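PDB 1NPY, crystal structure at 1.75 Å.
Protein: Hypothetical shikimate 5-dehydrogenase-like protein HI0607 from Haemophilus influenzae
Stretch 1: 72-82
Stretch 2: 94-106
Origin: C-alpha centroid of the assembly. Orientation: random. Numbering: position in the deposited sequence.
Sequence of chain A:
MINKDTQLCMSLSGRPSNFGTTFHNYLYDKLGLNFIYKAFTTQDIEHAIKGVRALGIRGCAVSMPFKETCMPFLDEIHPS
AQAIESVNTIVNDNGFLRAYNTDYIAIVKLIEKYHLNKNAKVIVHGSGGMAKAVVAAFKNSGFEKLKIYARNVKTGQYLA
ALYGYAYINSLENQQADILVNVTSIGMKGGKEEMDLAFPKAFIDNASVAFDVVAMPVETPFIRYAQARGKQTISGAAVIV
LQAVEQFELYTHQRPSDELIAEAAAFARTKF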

ATOM      1  N   PRO A  72       4.787  17.408  -9.494  1.00 11.83           N
ATOM      2  CA  PRO A  72       5.448  18.502 -10.222  1.00 12.57           C
ATOM      3  C   PRO A  72       6.676  19.079  -9.525  1.00 12.25           C
ATOM      4  O   PRO A  72       7.522  19.736 -10.133  1.00 12.39           O
ATOM      5  N   PHE A  73       6.794  18.803  -8.230  1.00 11.00           N
ATOM      6  CA  PHE A  73       7.835  19.418  -7.416  1.00 11.21           C
ATOM      7  C   PHE A  73       9.017  18.491  -7.138  1.00 11.51           C
ATOM      8  O   PHE A  73       9.928  18.854  -6.399  1.00 13.04           O
ATOM      9  N   LEU A  74       8.966  17.281  -7.681  1.00 11.80           N
ATOM     10  CA  LEU A  74       9.997  16.278  -7.451  1.00 11.47           C
ATOM     11  C   LEU A  74      10.939  16.224  -8.638  1.00 11.39           C
ATOM     12  O   LEU A  74      10.620  16.617  -9.763  1.00 13.84           O
ATOM     13  N   ASP A  75      12.127  15.709  -8.369  1.00 11.62           N
ATOM     14  CA  ASP A  75      13.177  15.684  -9.373  1.00 11.52           C
ATOM     15  C   ASP A  75      13.229  14.432 -10.249  1.00 12.28           C
ATOM     16  O   ASP A  75      13.640  14.490 -11.414  1.00 12.71           O
ATOM     17  N   GLU A  76      12.840  13.285  -9.713  1.00 11.75           N
ATOM     18  CA  GLU A  76      12.959  12.033 -10.446  1.00 13.14           C
ATOM     19  C   GLU A  76      11.937  11.025  -9.955  1.00 12.32           C
ATOM     20  O   GLU A  76      11.941  10.667  -8.779  1.00 12.75           O
ATOM     21  N   ILE A  77      11.046  10.620 -10.848  1.00 12.64           N
ATOM     22  CA  ILE A  77       9.972   9.689 -10.504  1.00 12.60           C
ATOM     23  C   ILE A  77      10.461   8.301 -10.899  1.00 13.05           C
ATOM     24  O   ILE A  77      10.693   8.008 -12.074  1.00 13.73           O
ATOM     25  N   HIS A  78      10.677   7.466  -9.889  1.00 12.38           N
ATOM     26  CA  HIS A  78      11.099   6.091 -10.105  1.00 13.47           C
ATOM     27  C   HIS A  78       9.992   5.174 -10.603  1.00 13.15           C
ATOM     28  O   HIS A  78       8.818   5.517 -10.507  1.00 12.89           O
ATOM     29  N   PRO A  79      10.347   4.023 -11.161  1.00 13.63           N
ATOM     30  CA  PRO A  79       9.373   3.162 -11.845  1.00 13.84           C
ATOM     31  C   PRO A  79       8.184   2.725 -11.005  1.00 13.15           C
ATOM     32  O   PRO A  79       7.097   2.617 -11.582  1.00 13.27           O
ATOM     33  N   SER A  80       8.388   2.519  -9.706  1.00 12.63           N
ATOM     34  CA  SER A  80       7.240   2.186  -8.859  1.00 12.17           C
ATOM     35  C   SER A  80       6.151   3.256  -8.874  1.00 12.64           C
ATOM     36  O   SER A  80       4.957   2.945  -8.877  1.00 12.66           O
ATOM     37  N   ALA A  81       6.559   4.521  -8.834  1.00 10.38           N
ATOM     38  CA  ALA A  81       5.610   5.629  -8.870  1.00 11.29           C
ATOM     39  C   ALA A  81       5.130   5.865 -10.300  1.00 11.52           C
ATOM     40  O   ALA A  81       3.966   6.187 -10.504  1.00 13.94           O
ATOM     41  N   GLN A  82       5.975   5.616 -11.299  1.00 12.57           N
ATOM     42  CA  GLN A  82       5.563   5.752 -12.693  1.00 14.17           C
ATOM     43  C   GLN A  82       4.485   4.749 -13.077  1.00 14.03           C
ATOM     44  O   GLN A  82       3.609   5.073 -13.862  1.00 15.22           O
ATOM     45  N   ASN A  94      20.765  14.772  -1.169  1.00 15.28           N
ATOM     46  CA  ASN A  94      21.455  16.060  -1.304  1.00 17.34           C
ATOM     47  C   ASN A  94      20.740  17.122  -2.119  1.00 15.75           C
ATOM     48  O   ASN A  94      21.321  17.841  -2.943  1.00 15.94           O
ATOM     49  N   GLY A  95      19.439  17.222  -1.879  1.00 13.85           N
ATOM     50  CA  GLY A  95      18.600  18.180  -2.566  1.00 12.90           C
ATOM     51  C   GLY A  95      17.875  17.645  -3.786  1.00 11.92           C
ATOM     52  O   GLY A  95      17.057  18.384  -4.319  1.00 13.18           O
ATOM     53  N   PHE A  96      18.130  16.406  -4.214  1.00  9.83           N
ATOM     54  CA  PHE A  96      17.548  15.801  -5.402  1.00 10.22           C
ATOM     55  C   PHE A  96      16.476  14.851  -4.888  1.00  9.86           C
ATOM     56  O   PHE A  96      16.797  13.899  -4.195  1.00  8.96           O
ATOM     57  N   LEU A  97      15.209  15.204  -5.110  1.00 10.67           N
ATOM     58  CA  LEU A  97      14.090  14.443  -4.574  1.00  9.78           C
ATOM     59  C   LEU A  97      13.642  13.338  -5.520  1.00  9.08           C
ATOM     60  O   LEU A  97      13.044  13.591  -6.569  1.00  8.73           O
ATOM     61  N   ARG A  98      13.821  12.106  -5.057  1.00 10.25           N
ATOM     62  CA  ARG A  98      13.472  10.909  -5.804  1.00  9.85           C
ATOM     63  C   ARG A  98      12.177  10.342  -5.211  1.00 10.38           C
ATOM     64  O   ARG A  98      11.966  10.369  -3.991  1.00 10.58           O
ATOM     65  N   ALA A  99      11.283   9.947  -6.106  1.00  9.70           N
ATOM     66  CA  ALA A  99       9.912   9.570  -5.768  1.00  9.75           C
ATOM     67  C   ALA A  99       9.701   8.091  -6.049  1.00 10.05           C
ATOM     68  O   ALA A  99      10.037   7.642  -7.139  1.00 11.38           O
ATOM     69  N   TYR A 100       9.024   7.405  -5.126  1.00  8.68           N
ATOM     70  CA  TYR A 100       8.702   5.981  -5.208  1.00  8.25           C
ATOM     71  C   TYR A 100       7.257   5.734  -4.777  1.00  8.34           C
ATOM     72  O   TYR A 100       6.579   6.602  -4.237  1.00  7.58           O
ATOM     73  N   ASN A 101       6.772   4.541  -5.093  1.00  8.81           N
ATOM     74  CA  ASN A 101       5.502   4.104  -4.538  1.00  8.12           C
ATOM     75  C   ASN A 101       5.680   2.747  -3.872  1.00  8.05           C
ATOM     76  O   ASN A 101       5.663   1.721  -4.536  1.00  8.66           O
ATOM     77  N   THR A 102       5.793   2.763  -2.548  1.00  8.76           N
ATOM     78  CA  THR A 102       6.009   1.536  -1.794  1.00  9.62           C
ATOM     79  C   THR A 102       4.754   0.699  -1.581  1.00 10.20           C
ATOM     80  O   THR A 102       4.869  -0.466  -1.215  1.00 10.02           O
ATOM     81  N   ASP A 103       3.566   1.236  -1.835  1.00  9.88           N
ATOM     82  CA  ASP A 103       2.408   0.362  -1.915  1.00 10.21           C
ATOM     83  C   ASP A 103       2.536  -0.612  -3.093  1.00 10.75           C
ATOM     84  O   ASP A 103       2.324  -1.813  -2.929  1.00 10.15           O
ATOM     85  N   TYR A 104       2.888  -0.090  -4.266  1.00  9.86           N
ATOM     86  CA  TYR A 104       3.174  -0.914  -5.427  1.00  9.56           C
ATOM     87  C   TYR A 104       4.292  -1.920  -5.126  1.00 11.33           C
ATOM     88  O   TYR A 104       4.154  -3.117  -5.392  1.00 12.31           O
ATOM     89  N   ILE A 105       5.405  -1.446  -4.570  1.00 10.38           N
ATOM     90  CA  ILE A 105       6.522  -2.332  -4.244  1.00 11.74           C
ATOM     91  C   ILE A 105       6.058  -3.435  -3.297  1.00 11.45           C
ATOM     92  O   ILE A 105       6.411  -4.599  -3.489  1.00 11.88           O
ATOM     93  N   ALA A 106       5.315  -3.077  -2.255  1.00 12.26           N
ATOM     94  CA  ALA A 106       4.840  -4.060  -1.278  1.00 12.72           C
ATOM     95  C   ALA A 106       3.977  -5.136  -1.920  1.00 11.99           C
ATOM     96  O   ALA A 106       4.103  -6.314  -1.570  1.00 11.82           O
TER

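What backbone frame sets the positions of the side chains? Strand 76-77 lies parallel to strand 96-100, so Glu76 pairs with Arg98 and Ile77 with Ala99. Leu97 O accepts from both Asp75 N (2.9 Å) and Glu76 N (3.2 Å), Ala99 N donates to Glu76 O at 2.8 Å, and His78 N donates to Ala99 O at 2.8 Å. Because side chains alternate along a strand, this register sends Glu76 and Arg98 to one face of the sheet and Ile77 and Ala99 to the other.

Which apolar side chains fill the face that carries Ile77 and Ala99? The small methyl of Ala99 sits among larger neighbours. Leu74, with chi1 m and chi2 t, brings CD1 to 3.5 Å from Ala99 CB, and Ile77, m at both chi angles, brings its own CD1 to 3.7 Å from the same Ala99 CB. Leu97 shares the m, t rotamer of Leu74, and the two meet through Leu74 CD2 and Leu97 CD1, 4.1 Å apart. Farther along, the methyl of Ala81 points toward the second stretch, with Ala81 CB 3.8 Å from Tyr100 C.

How are the charged groups and the histidine satisfied? Glu76 is extended through chi1 and chi2, both t, and then turns at chi3 (80°). Its OE1 forms a salt bridge with Arg98 NE at 3.0 Å, which is also a hydrogen bond, and accepts from His78 NE2 at 2.6 Å; one carboxylate oxygen thus ties together side chains from both stretches. Arg98 starts m and runs on t, t, placing OE1 of Glu76 near the plane at the edge of its guanidinium. Asp75, chi1 m, points toward the second stretch and uses OD2 to accept from Leu97 N at 2.9 Å, an almost straight bond at 175°. The side chain of Asp75 thus binds a backbone amide within the strand of the second stretch.

What do the aromatic rings touch? Phe96 leaves its strand sideways, but its t rotamer brings the ring nearer the first stretch. Asp75 CB lies over one face, 3.8 Å from the centroid of the Phe96 ring in a CH-pi contact, while Glu76 CB is 3.6 Å from Phe96 CE2. Tyr100 points away at its CA-to-CB bond, yet with chi1 m its ring returns to His78, also m. These two rings meet obliquely, with planes at 31° and His78 CG 3.6 Å from Tyr100 CE1.

How does the helix of the first stretch meet the start of the helix in the second? Ser80, buried and in rotamer p, points toward the second stretch, where its OG accepts from Asn101 N at 2.9 Å and 173°. Ser80 CB also packs 3.7 Å from both Tyr104 CD2 and Ile105 CG1. Asn101, chi1 t, leads its side-chain end away from the first stretch and caps its own helix, OD1 accepting from Tyr104 N at 3.1 Å.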

ATOM      1  CB  PRO A  72       4.338  19.544 -10.334  1.00 13.77           C
ATOM      2  CG  PRO A  72       3.094  18.765 -10.374  1.00 15.21           C
ATOM      3  CD  PRO A  72       3.351  17.678  -9.330  1.00 12.33           C
ATOM      4  CB  PHE A  73       7.190  19.961  -6.135  1.00  9.72           C
ATOM      5  CG  PHE A  73       6.072  20.912  -6.431  1.00 10.82           C
ATOM      6  CD1 PHE A  73       6.353  22.074  -7.145  1.00 12.90           C
ATOM      7  CD2 PHE A  73       4.761  20.554  -6.192  1.00 11.71           C
ATOM      8  CE1 PHE A  73       5.326  22.895  -7.555  1.00 14.19           C
ATOM      9  CE2 PHE A  73       3.739  21.395  -6.556  1.00 10.58           C
ATOM     10  CZ  PHE A  73       4.033  22.561  -7.252  1.00 10.92           C
ATOM     11  CB  LEU A  74       9.384  14.901  -7.221  1.00 11.15           C
ATOM     12  CG  LEU A  74       8.267  14.966  -6.168  1.00 10.54           C
ATOM     13  CD1 LEU A  74       7.633  13.607  -6.034  1.00 10.84           C
ATOM     14  CD2 LEU A  74       8.824  15.460  -4.867  1.00  9.91           C
ATOM     15  CB  ASP A  75      14.525  15.958  -8.713  1.00 10.51           C
ATOM     16  CG  ASP A  75      14.563  17.308  -8.048  1.00 14.60           C
ATOM     17  OD1 ASP A  75      14.390  18.313  -8.775  1.00 17.13           O
ATOM     18  OD2 ASP A  75      14.697  17.455  -6.820  1.00 14.04           O
ATOM     19  CB  GLU A  76      14.354  11.485 -10.198  1.00 13.15           C
ATOM     20  CG  GLU A  76      14.735  10.269 -11.020  1.00 15.52           C
ATOM     21  CD  GLU A  76      16.160   9.856 -10.720  1.00 18.37           C
ATOM     22  OE1 GLU A  76      16.389   9.199  -9.690  1.00 20.68           O
ATOM     23  OE2 GLU A  76      17.069  10.242 -11.488  1.00 24.53           O
ATOM     24  CB  ILE A  77       8.671  10.027 -11.259  1.00 13.59           C
ATOM     25  CG1 ILE A  77       8.306  11.507 -11.146  1.00 16.53           C
ATOM     26  CG2 ILE A  77       7.523   9.156 -10.770  1.00 14.86           C
ATOM     27  CD1 ILE A  77       7.872  11.958  -9.799  1.00 15.89           C
ATOM     28  CB  HIS A  78      11.788   5.600  -8.835  1.00 14.06           C
ATOM     29  CG  HIS A  78      13.226   6.000  -8.796  1.00 18.27           C
ATOM     30  ND1 HIS A  78      14.250   5.090  -8.918  1.00 18.56           N
ATOM     31  CD2 HIS A  78      13.807   7.222  -8.738  1.00 21.29           C
ATOM     32  CE1 HIS A  78      15.404   5.729  -8.918  1.00 20.60           C
ATOM     33  NE2 HIS A  78      15.163   7.022  -8.823  1.00 23.24           N
ATOM     34  CB  PRO A  79      10.206   1.949 -12.273  1.00 14.96           C
ATOM     35  CG  PRO A  79      11.596   2.494 -12.399  1.00 15.59           C
ATOM     36  CD  PRO A  79      11.730   3.523 -11.304  1.00 14.80           C
ATOM     37  CB  SER A  80       7.675   1.928  -7.416  1.00 12.21           C
ATOM     38  OG  SER A  80       8.420   2.964  -6.819  1.00  9.06           O
ATOM     39  CB  ALA A  81       6.224   6.903  -8.272  1.00 11.35           C
ATOM     40  CB  GLN A  82       6.747   5.564 -13.646  1.00 14.49           C
ATOM     41  CG  GLN A  82       7.803   6.657 -13.527  1.00 18.61           C
ATOM     42  CD  GLN A  82       8.982   6.465 -14.461  1.00 24.14           C
ATOM     43  OE1 GLN A  82       9.532   5.370 -14.574  1.00 28.22           O
ATOM     44  NE2 GLN A  82       9.412   7.554 -15.080  1.00 26.09           N
ATOM     45  CB  ASN A  94      22.848  15.893  -1.900  1.00 19.86           C
ATOM     46  CG  ASN A  94      23.659  14.871  -1.163  1.00 24.64           C
ATOM     47  OD1 ASN A  94      24.073  15.090  -0.023  1.00 31.46           O
ATOM     48  ND2 ASN A  94      23.859  13.723  -1.798  1.00 34.92           N
ATOM     49  CB  PHE A  96      18.614  15.043  -6.203  1.00 10.94           C
ATOM     50  CG  PHE A  96      18.187  14.602  -7.561  1.00 12.94           C
ATOM     51  CD1 PHE A  96      18.155  15.452  -8.647  1.00 12.55           C
ATOM     52  CD2 PHE A  96      17.831  13.282  -7.757  1.00 13.43           C
ATOM     53  CE1 PHE A  96      17.762  14.986  -9.897  1.00 13.49           C
ATOM     54  CE2 PHE A  96      17.468  12.822  -8.986  1.00 15.39           C
ATOM     55  CZ  PHE A  96      17.440  13.668 -10.071  1.00 14.86           C
ATOM     56  CB  LEU A  97      12.896  15.351  -4.284  1.00  9.01           C
ATOM     57  CG  LEU A  97      13.136  16.562  -3.374  1.00  9.49           C
ATOM     58  CD1 LEU A  97      11.891  17.345  -2.993  1.00  9.30           C
ATOM     59  CD2 LEU A  97      13.843  16.128  -2.103  1.00 11.72           C
ATOM     60  CB  ARG A  98      14.578   9.857  -5.740  1.00 11.24           C
ATOM     61  CG  ARG A  98      15.949  10.287  -6.245  1.00 11.79           C
ATOM     62  CD  ARG A  98      16.925   9.120  -6.381  1.00 14.85           C
ATOM     63  NE  ARG A  98      18.059   9.428  -7.261  1.00 19.77           N
ATOM     64  CZ  ARG A  98      19.249   9.873  -6.875  1.00 21.28           C
ATOM     65  NH1 ARG A  98      19.506  10.090  -5.601  1.00 22.54           N
ATOM     66  NH2 ARG A  98      20.217  10.095  -7.763  1.00 24.49           N
ATOM     67  CB  ALA A  99       8.935  10.370  -6.615  1.00 11.05           C
ATOM     68  CB  TYR A 100       9.591   5.174  -4.247  1.00  8.56           C
ATOM     69  CG  TYR A 100      11.072   5.362  -4.476  1.00  8.25           C
ATOM     70  CD1 TYR A 100      11.807   4.474  -5.258  1.00 13.15           C
ATOM     71  CD2 TYR A 100      11.736   6.453  -3.929  1.00  8.08           C
ATOM     72  CE1 TYR A 100      13.168   4.696  -5.471  1.00 13.07           C
ATOM     73  CE2 TYR A 100      13.100   6.659  -4.114  1.00 12.79           C
ATOM     74  CZ  TYR A 100      13.809   5.770  -4.879  1.00 13.82           C
ATOM     75  OH  TYR A 100      15.156   5.997  -5.094  1.00 14.79           O
ATOM     76  CB  ASN A 101       4.362   4.131  -5.541  1.00  8.80           C
ATOM     77  CG  ASN A 101       3.032   3.973  -4.843  1.00  8.84           C
ATOM     78  OD1 ASN A 101       2.854   2.990  -4.145  1.00  8.93           O
ATOM     79  ND2 ASN A 101       2.161   4.974  -4.934  1.00 12.18           N
ATOM     80  CB  THR A 102       6.707   1.748  -0.453  1.00  9.58           C
ATOM     81  OG1 THR A 102       5.938   2.618   0.381  1.00 10.39           O
ATOM     82  CG2 THR A 102       8.078   2.349  -0.603  1.00  8.84           C
ATOM     83  CB  ASP A 103       1.140   1.179  -2.069  1.00 11.54           C
ATOM     84  CG  ASP A 103       0.718   1.841  -0.779  1.00 15.06           C
ATOM     85  OD1 ASP A 103       0.931   1.304   0.339  1.00 17.72           O
ATOM     86  OD2 ASP A 103       0.065   2.898  -0.853  1.00 17.74           O
ATOM     87  CB  TYR A 104       3.504  -0.006  -6.624  1.00 10.88           C
ATOM     88  CG  TYR A 104       4.044  -0.757  -7.815  1.00  7.43           C
ATOM     89  CD1 TYR A 104       3.182  -1.329  -8.751  1.00  9.88           C
ATOM     90  CD2 TYR A 104       5.418  -0.963  -7.971  1.00 11.33           C
ATOM     91  CE1 TYR A 104       3.680  -2.087  -9.800  1.00 11.78           C
ATOM     92  CE2 TYR A 104       5.910  -1.694  -9.035  1.00 13.45           C
ATOM     93  CZ  TYR A 104       5.040  -2.242  -9.950  1.00 17.49           C
ATOM     94  OH  TYR A 104       5.563  -2.987 -10.992  1.00 19.24           O
ATOM     95  CB  ILE A 105       7.731  -1.549  -3.706  1.00 11.33           C
ATOM     96  CG1 ILE A 105       8.248  -0.560  -4.753  1.00 13.02           C
ATOM     97  CG2 ILE A 105       8.896  -2.455  -3.322  1.00 15.06           C
ATOM     98  CD1 ILE A 105       9.234   0.433  -4.208  1.00 13.33           C
ATOM     99  CB  ALA A 106       4.076  -3.383  -0.127  1.00 11.84           C
TER